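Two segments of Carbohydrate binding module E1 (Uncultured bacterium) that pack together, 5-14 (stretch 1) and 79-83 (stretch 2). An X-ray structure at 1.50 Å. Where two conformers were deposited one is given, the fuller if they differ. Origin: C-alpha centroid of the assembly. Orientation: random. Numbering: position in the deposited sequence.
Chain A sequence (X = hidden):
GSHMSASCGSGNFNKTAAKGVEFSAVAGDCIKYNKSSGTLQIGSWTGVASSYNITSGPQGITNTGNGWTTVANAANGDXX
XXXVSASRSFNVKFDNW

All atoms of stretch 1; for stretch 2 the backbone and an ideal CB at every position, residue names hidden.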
# COMPACT_ATOMS: atom_id res chain seq x y z
N SER A 5 0.08 -16.55 -8.59
CA SER A 5 -0.66 -15.49 -7.89
C SER A 5 0.27 -14.37 -7.38
O SER A 5 0.01 -13.79 -6.32
CB SER A 5 -1.52 -16.01 -6.73
OG SER A 5 -2.48 -16.91 -7.17
N ALA A 6 1.33 -14.08 -8.13
CA ALA A 6 2.22 -12.98 -7.77
C ALA A 6 1.62 -11.64 -8.15
O ALA A 6 1.84 -10.63 -7.45
CB ALA A 6 3.59 -13.15 -8.42
N SER A 7 0.83 -11.61 -9.23
CA SER A 7 0.08 -10.42 -9.57
C SER A 7 -0.81 -10.02 -8.39
O SER A 7 -1.14 -10.83 -7.52
CB SER A 7 -0.81 -10.70 -10.80
OG SER A 7 -1.91 -11.52 -10.44
N CYS A 8 -1.22 -8.75 -8.39
CA CYS A 8 -2.08 -8.18 -7.36
C CYS A 8 -3.19 -7.42 -8.04
O CYS A 8 -2.93 -6.56 -8.90
CB CYS A 8 -1.23 -7.25 -6.46
SG CYS A 8 -2.17 -6.24 -5.28
N GLY A 9 -4.43 -7.74 -7.68
CA GLY A 9 -5.55 -7.04 -8.29
C GLY A 9 -6.86 -7.49 -7.71
O GLY A 9 -6.91 -8.18 -6.68
N SER A 10 -7.94 -7.09 -8.39
CA SER A 10 -9.27 -7.33 -7.82
C SER A 10 -9.62 -8.81 -7.66
O SER A 10 -10.59 -9.10 -6.97
CB SER A 10 -10.35 -6.63 -8.63
OG SER A 10 -10.47 -7.21 -9.95
N GLY A 11 -8.90 -9.72 -8.31
CA GLY A 11 -9.22 -11.14 -8.14
C GLY A 11 -8.39 -11.88 -7.08
O GLY A 11 -8.66 -13.08 -6.87
N ASN A 12 -7.41 -11.24 -6.42
CA ASN A 12 -6.57 -11.99 -5.50
C ASN A 12 -6.03 -11.15 -4.34
O ASN A 12 -4.99 -11.52 -3.75
CB ASN A 12 -5.47 -12.75 -6.28
CG ASN A 12 -4.51 -11.82 -7.00
OD1 ASN A 12 -4.49 -10.61 -6.76
ND2 ASN A 12 -3.65 -12.40 -7.84
N PHE A 13 -6.67 -10.04 -4.00
CA PHE A 13 -6.24 -9.25 -2.85
C PHE A 13 -6.54 -10.02 -1.56
O PHE A 13 -7.59 -10.69 -1.43
CB PHE A 13 -6.92 -7.87 -2.84
CG PHE A 13 -8.42 -7.90 -2.68
CD1 PHE A 13 -9.26 -8.08 -3.80
CD2 PHE A 13 -9.01 -7.75 -1.43
CE1 PHE A 13 -10.64 -8.08 -3.66
CE2 PHE A 13 -10.39 -7.78 -1.28
CZ PHE A 13 -11.21 -7.94 -2.38
N ASN A 14 -5.60 -9.97 -0.61
CA ASN A 14 -5.75 -10.73 0.62
C ASN A 14 -6.05 -9.88 1.85
O ASN A 14 -6.36 -10.46 2.90
CB ASN A 14 -4.51 -11.63 0.87
CG ASN A 14 -3.25 -10.84 1.22
OD1 ASN A 14 -3.06 -9.69 0.78
ND2 ASN A 14 -2.37 -11.48 2.00
N UNK A 79 -8.05 0.80 -5.54
CA UNK A 79 -6.65 0.62 -5.88
C UNK A 79 -6.20 -0.71 -5.31
O UNK A 79 -6.65 -1.11 -4.24
CB UNK A 79 -5.79 1.77 -5.35
N UNK A 80 -5.29 -1.39 -6.01
CA UNK A 80 -4.68 -2.63 -5.53
C UNK A 80 -3.19 -2.40 -5.37
O UNK A 80 -2.49 -2.09 -6.35
CB UNK A 80 -4.95 -3.80 -6.48
N UNK A 81 -2.71 -2.51 -4.14
CA UNK A 81 -1.35 -2.11 -3.76
C UNK A 81 -0.59 -3.35 -3.29
O UNK A 81 -0.93 -3.94 -2.24
CB UNK A 81 -1.37 -1.04 -2.67
N UNK A 82 0.42 -3.76 -4.07
CA UNK A 82 1.28 -4.89 -3.69
C UNK A 82 2.44 -4.40 -2.83
O UNK A 82 3.12 -3.42 -3.19
CB UNK A 82 1.81 -5.61 -4.93
N UNK A 83 2.69 -5.11 -1.73
CA UNK A 83 3.88 -4.86 -0.90
C UNK A 83 5.03 -5.67 -1.50
O UNK A 83 5.08 -6.90 -1.41
CB UNK A 83 3.64 -5.24 0.56

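Stretch 2 is an extended strand, and its backbone angles stay in the beta region from 79 to 83, so successive side chains alternate between its two sides. Stretch 1, which has no regular secondary structure, passes nearest the strand at C8 and G9, and the CB atoms at 80 and 82 are the ones directed toward it.

At position 79 the ideal CB has no atom of stretch 1 within 5.5 Å. Almost any beta-compatible residue could stand here. The deposited residue is L79, which makes no contact with stretch 1.

At position 80 the ideal CB lies 3.8 Å from G9 CA and 3.9 Å from C8 SG, while beyond it the G9-S10 backbone forms a surface without a side chain at G9, and the ring of F13 stands farther on. A flat, extended side chain could lie along this surface; an aromatic residue would suit it well, and a long aliphatic one could also serve. The residue is Y80, with chi1 at -63° (m). One face of its ring covers the backbone of G9 and S10, with Y80 CD1 3.6 Å from G9 C. The ring meets that of F13 obliquely, the planes at 45° and Y80 CE1 3.6 Å from F13 CD1. The hydroxyl reaches past the glycine, placing Y80 OH 3.4 Å from S10 CB, and C8 SG packs 3.9 Å from Y80 CB.

At position 81 the CB points away from stretch 1, which offers it nothing within 5.5 Å; the contact selects no residue type. I81 is found here, and the approach of C8 SG, 3.8 Å from I81 C, is to its backbone.

Position 82 again faces stretch 1. Its ideal CB is 3.8 Å from C8 CB, so the first part of the side chain meets an apolar surface, whereas the carbonyl oxygen of A6 lies farther out as a possible acceptor. A long side chain ending in a donor, lysine or arginine, would exploit both features; a shorter apolar one could pack on C8 but leave the carbonyl unused. The residue is K82, fully extended with all four chi angles t. This conformation carries K82 NZ to 2.8 Å from A6 O, where it donates the one hydrogen bond between the stretches.

Position 83 is out of reach of stretch 1, and many residues would fit; I83 makes no contact with it.

Stretch 2 (79-83) LYIKI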
# COMPACT_ATOMS: atom_id res chain seq x y z
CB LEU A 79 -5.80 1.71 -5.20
CG LEU A 79 -6.06 3.13 -5.73
CD1 LEU A 79 -5.27 4.08 -4.83
CD2 LEU A 79 -5.65 3.31 -7.17
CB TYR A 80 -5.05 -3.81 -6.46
CG TYR A 80 -6.56 -4.01 -6.43
CD1 TYR A 80 -7.17 -4.76 -5.39
CD2 TYR A 80 -7.40 -3.31 -7.30
CE1 TYR A 80 -8.52 -4.87 -5.31
CE2 TYR A 80 -8.78 -3.42 -7.20
CZ TYR A 80 -9.33 -4.21 -6.22
OH TYR A 80 -10.70 -4.29 -6.18
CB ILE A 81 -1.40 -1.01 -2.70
CG1 ILE A 81 -2.32 0.12 -3.21
CG2 ILE A 81 0.01 -0.52 -2.39
CD1 ILE A 81 -2.38 1.36 -2.34
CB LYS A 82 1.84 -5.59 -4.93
CG LYS A 82 2.72 -6.79 -4.53
CD LYS A 82 2.97 -7.74 -5.68
CE LYS A 82 3.75 -8.96 -5.16
NZ LYS A 82 4.28 -9.72 -6.31
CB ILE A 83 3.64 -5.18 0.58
CG1 ILE A 83 2.39 -4.44 1.06
CG2 ILE A 83 4.87 -4.74 1.41
CD1 ILE A 83 2.13 -4.53 2.55
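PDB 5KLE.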